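Local coordinates for putative dihydrodipicolinate synthase (Thermus thermophilus, PDB 2PCQ), which is a member of the dihydrodipicolinate synthetase family of TIM-barrel proteins and assembles from four chains, at residues Q165-A178 and L185-A197. Residues are numbered along the deposited sequence; the frame is centred on the assembly and turned at random.
Sequences QARLQEFRVYTGHA and LALGAEGGILAAA. With K (potassium ion), chain B.
Glu190 and Tyr174 bury the most surface where 165-178 meets 185-197, and they illustrate how one carboxylate can link strand 172-175 to the residues leading into 191-193. With CG anti to the backbone N (chi1 178°) and an extended chain, Glu190 carries its carboxylate across to Arg172, which grips it in a side-on, two-nitrogen salt bridge: NE bonds OE1 at 2.8 Å and NH2 bonds OE2 at 2.9 Å. Both oxygens use their syn lone pairs, and guanidinium and carboxylate lie nearly coplanar, 10° apart. Tyr174 OH donates a third, very short bond of 2.5 Å to Glu190 OE2, which approaches at the ring edge while the carboxylate plane stands 74° from the ring. OE2 is thus held by two donors, and the charge of Arg172 probably stabilises the carboxylate as an anion. Tyr174 OH also bonds Met1 N, bringing the chain terminus to the same cluster.

These links lie in the beta-alpha-beta unit formed by strand 172-175, helix 181-186 and strand 191-193, the last two strands of the closed eight-stranded parallel barrel. Thr175 is the pivot of the backbone ladder: its N donates to Gly191 O at 3.1 Å, and its O accepts from Ile193 N at 3.0 Å. Just before this, Glu190 N reaches Val173 O.

The Tyr174 ring lies against the second strand, Gly191 N sitting 3.8 Å above the ring plane, offset toward the rim, and Ile193 CG1 touches CD1 obliquely. Lacking a side chain, Gly191 lets the ring lie this close.

Beside the Schellman motif that ends helix 181-186, with Gly188 as its C-prime residue, the extended Gln165 of helix 158-167 lays its amide nearly parallel over the face of the Leu187-Gly188 peptide; NE2 packs 3.1 Å from Leu187 C without a hydrogen bond.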
# COMPACT_ATOMS: atom_id res chain seq x y z
N GLN A 165 10.06 18.72 -14.94
CA GLN A 165 11.14 19.67 -15.18
C GLN A 165 12.14 19.21 -16.23
O GLN A 165 12.54 19.98 -17.10
CB GLN A 165 11.88 19.96 -13.87
CG GLN A 165 13.06 20.91 -14.02
CD GLN A 165 13.81 21.11 -12.72
OE1 GLN A 165 14.22 20.14 -12.08
NE2 GLN A 165 14.02 22.36 -12.34
N ALA A 166 12.54 17.94 -16.15
CA ALA A 166 13.52 17.41 -17.08
C ALA A 166 12.97 16.98 -18.44
O ALA A 166 13.67 17.06 -19.45
CB ALA A 166 14.26 16.23 -16.43
N ARG A 167 11.72 16.54 -18.48
CA ARG A 167 11.16 16.05 -19.74
C ARG A 167 10.06 16.86 -20.41
O ARG A 167 9.83 16.69 -21.61
CB ARG A 167 10.66 14.61 -19.56
CG ARG A 167 11.75 13.57 -19.36
CD ARG A 167 11.18 12.16 -19.40
NE ARG A 167 11.00 11.64 -20.76
CZ ARG A 167 10.38 10.50 -21.04
NH1 ARG A 167 9.87 9.76 -20.07
NH2 ARG A 167 10.28 10.09 -22.30
N LEU A 168 9.38 17.74 -19.68
CA LEU A 168 8.28 18.46 -20.29
C LEU A 168 8.43 19.97 -20.47
O LEU A 168 8.73 20.69 -19.52
CB LEU A 168 6.99 18.18 -19.50
CG LEU A 168 6.69 16.70 -19.22
CD1 LEU A 168 5.38 16.57 -18.44
CD2 LEU A 168 6.60 15.93 -20.54
N GLN A 169 8.22 20.43 -21.70
CA GLN A 169 8.28 21.85 -22.02
C GLN A 169 6.85 22.29 -22.30
O GLN A 169 5.98 21.45 -22.54
CB GLN A 169 9.16 22.08 -23.24
CG GLN A 169 10.58 21.58 -23.09
CD GLN A 169 11.45 21.93 -24.28
OE1 GLN A 169 11.74 23.10 -24.53
NE2 GLN A 169 11.88 20.91 -25.02
N GLU A 170 6.61 23.60 -22.29
CA GLU A 170 5.26 24.10 -22.53
C GLU A 170 4.32 23.39 -21.56
O GLU A 170 3.20 23.02 -21.92
CB GLU A 170 4.81 23.81 -23.96
CG GLU A 170 5.56 24.57 -25.05
CD GLU A 170 5.02 24.29 -26.44
OE1 GLU A 170 4.07 23.49 -26.56
OE2 GLU A 170 5.54 24.87 -27.41
N PHE A 171 4.78 23.18 -20.33
CA PHE A 171 3.98 22.50 -19.32
C PHE A 171 4.20 23.15 -17.96
O PHE A 171 5.24 22.98 -17.32
CB PHE A 171 4.35 21.02 -19.27
CG PHE A 171 3.30 20.15 -18.67
CD1 PHE A 171 3.52 19.52 -17.45
CD2 PHE A 171 2.09 19.95 -19.33
CE1 PHE A 171 2.54 18.69 -16.89
CE2 PHE A 171 1.11 19.13 -18.78
CZ PHE A 171 1.33 18.50 -17.56
N ARG A 172 3.20 23.91 -17.53
CA ARG A 172 3.26 24.65 -16.28
C ARG A 172 2.94 23.80 -15.06
O ARG A 172 1.85 23.27 -14.91
CB ARG A 172 2.31 25.84 -16.38
CG ARG A 172 2.66 26.74 -17.57
CD ARG A 172 1.55 27.72 -17.87
NE ARG A 172 1.27 28.57 -16.71
CZ ARG A 172 0.20 29.35 -16.62
NH1 ARG A 172 -0.68 29.40 -17.61
NH2 ARG A 172 0.02 30.10 -15.53
N VAL A 173 3.93 23.69 -14.18
CA VAL A 173 3.80 22.88 -12.98
C VAL A 173 3.50 23.67 -11.72
O VAL A 173 4.24 24.58 -11.36
CB VAL A 173 5.08 22.05 -12.74
CG1 VAL A 173 4.93 21.23 -11.47
CG2 VAL A 173 5.35 21.15 -13.95
N TYR A 174 2.42 23.28 -11.05
CA TYR A 174 2.02 23.90 -9.80
C TYR A 174 1.99 22.82 -8.73
O TYR A 174 1.45 21.74 -8.94
CB TYR A 174 0.63 24.54 -9.93
CG TYR A 174 0.71 25.98 -10.36
CD1 TYR A 174 0.89 26.99 -9.42
CD2 TYR A 174 0.70 26.32 -11.71
CE1 TYR A 174 1.07 28.31 -9.81
CE2 TYR A 174 0.89 27.65 -12.12
CZ TYR A 174 1.08 28.63 -11.16
OH TYR A 174 1.30 29.94 -11.53
N THR A 175 2.61 23.09 -7.59
CA THR A 175 2.58 22.10 -6.52
C THR A 175 1.48 22.48 -5.55
O THR A 175 1.22 23.66 -5.33
CB THR A 175 3.93 22.03 -5.77
OG1 THR A 175 3.83 21.05 -4.73
CG2 THR A 175 4.27 23.38 -5.14
N GLY A 176 0.82 21.47 -4.99
CA GLY A 176 -0.24 21.73 -4.03
C GLY A 176 0.21 21.28 -2.66
O GLY A 176 -0.59 21.22 -1.72
N HIS A 177 1.50 20.96 -2.53
CA HIS A 177 2.07 20.47 -1.27
C HIS A 177 2.93 21.54 -0.58
O HIS A 177 4.07 21.79 -0.97
CB HIS A 177 2.92 19.22 -1.55
CG HIS A 177 3.30 18.47 -0.31
ND1 HIS A 177 2.38 17.80 0.46
CD2 HIS A 177 4.50 18.28 0.27
CE1 HIS A 177 3.00 17.22 1.47
NE2 HIS A 177 4.29 17.49 1.38
N ALA A 178 2.39 22.13 0.48
CA ALA A 178 3.09 23.19 1.21
C ALA A 178 4.39 22.83 1.93
O ALA A 178 5.36 23.58 1.85
CB ALA A 178 2.12 23.84 2.21
N LEU A 185 10.00 24.28 -5.91
CA LEU A 185 10.48 25.44 -6.65
C LEU A 185 11.86 25.17 -7.24
O LEU A 185 12.13 25.50 -8.39
CB LEU A 185 10.54 26.67 -5.74
CG LEU A 185 9.19 27.19 -5.21
CD1 LEU A 185 9.43 28.42 -4.34
CD2 LEU A 185 8.27 27.53 -6.38
N ALA A 186 12.72 24.54 -6.44
CA ALA A 186 14.06 24.21 -6.90
C ALA A 186 13.95 23.27 -8.09
O ALA A 186 14.77 23.31 -9.00
CB ALA A 186 14.84 23.54 -5.78
N LEU A 187 12.91 22.43 -8.07
CA LEU A 187 12.69 21.48 -9.14
C LEU A 187 11.79 21.99 -10.27
O LEU A 187 11.15 21.20 -10.98
CB LEU A 187 12.17 20.15 -8.56
CG LEU A 187 13.22 19.39 -7.73
CD1 LEU A 187 12.58 18.22 -7.01
CD2 LEU A 187 14.35 18.92 -8.65
N GLY A 188 11.73 23.31 -10.43
CA GLY A 188 10.97 23.89 -11.53
C GLY A 188 9.51 24.29 -11.45
O GLY A 188 8.98 24.80 -12.43
N ALA A 189 8.85 24.08 -10.32
CA ALA A 189 7.44 24.46 -10.22
C ALA A 189 7.27 25.96 -10.47
O ALA A 189 8.09 26.77 -10.01
CB ALA A 189 6.89 24.09 -8.85
N GLU A 190 6.22 26.32 -11.19
CA GLU A 190 5.94 27.72 -11.49
C GLU A 190 5.43 28.42 -10.24
O GLU A 190 5.62 29.62 -10.06
CB GLU A 190 4.88 27.82 -12.60
CG GLU A 190 4.49 29.25 -12.96
CD GLU A 190 3.40 29.30 -14.02
OE1 GLU A 190 3.60 28.74 -15.12
OE2 GLU A 190 2.34 29.90 -13.76
N GLY A 191 4.79 27.66 -9.36
CA GLY A 191 4.28 28.24 -8.14
C GLY A 191 3.53 27.22 -7.31
O GLY A 191 3.72 26.01 -7.47
N GLY A 192 2.67 27.72 -6.42
CA GLY A 192 1.91 26.82 -5.58
C GLY A 192 0.46 27.21 -5.38
O GLY A 192 0.12 28.39 -5.27
N ILE A 193 -0.39 26.20 -5.37
CA ILE A 193 -1.82 26.38 -5.13
C ILE A 193 -1.93 25.63 -3.81
O ILE A 193 -2.09 24.41 -3.77
CB ILE A 193 -2.66 25.72 -6.24
CG1 ILE A 193 -2.36 26.41 -7.58
CG2 ILE A 193 -4.15 25.82 -5.91
CD1 ILE A 193 -3.14 25.87 -8.77
N LEU A 194 -1.80 26.39 -2.73
CA LEU A 194 -1.75 25.84 -1.38
C LEU A 194 -2.86 26.25 -0.43
O LEU A 194 -3.19 27.42 -0.31
CB LEU A 194 -0.41 26.23 -0.76
CG LEU A 194 0.82 26.07 -1.65
CD1 LEU A 194 2.00 26.84 -1.06
CD2 LEU A 194 1.16 24.59 -1.78
N ALA A 195 -3.40 25.26 0.28
CA ALA A 195 -4.43 25.51 1.27
C ALA A 195 -3.89 26.48 2.31
O ALA A 195 -4.62 27.32 2.83
CB ALA A 195 -4.84 24.19 1.94
N ALA A 196 -2.60 26.37 2.60
CA ALA A 196 -1.96 27.24 3.59
C ALA A 196 -1.93 28.70 3.12
O ALA A 196 -1.76 29.61 3.94
CB ALA A 196 -0.54 26.76 3.87
N ALA A 197 -2.11 28.92 1.82
CA ALA A 197 -2.12 30.27 1.28
C ALA A 197 -3.43 30.97 1.63
O ALA A 197 -3.58 32.17 1.38
CB ALA A 197 -1.92 30.24 -0.23
K K B . 0.62 22.04 -23.48
O HOH W 1 1.39 22.22 -26.50
O HOH W 2 6.87 24.54 -14.38
O HOH W 3 -2.40 22.47 0.03
O HOH W 4 -0.04 25.08 -23.37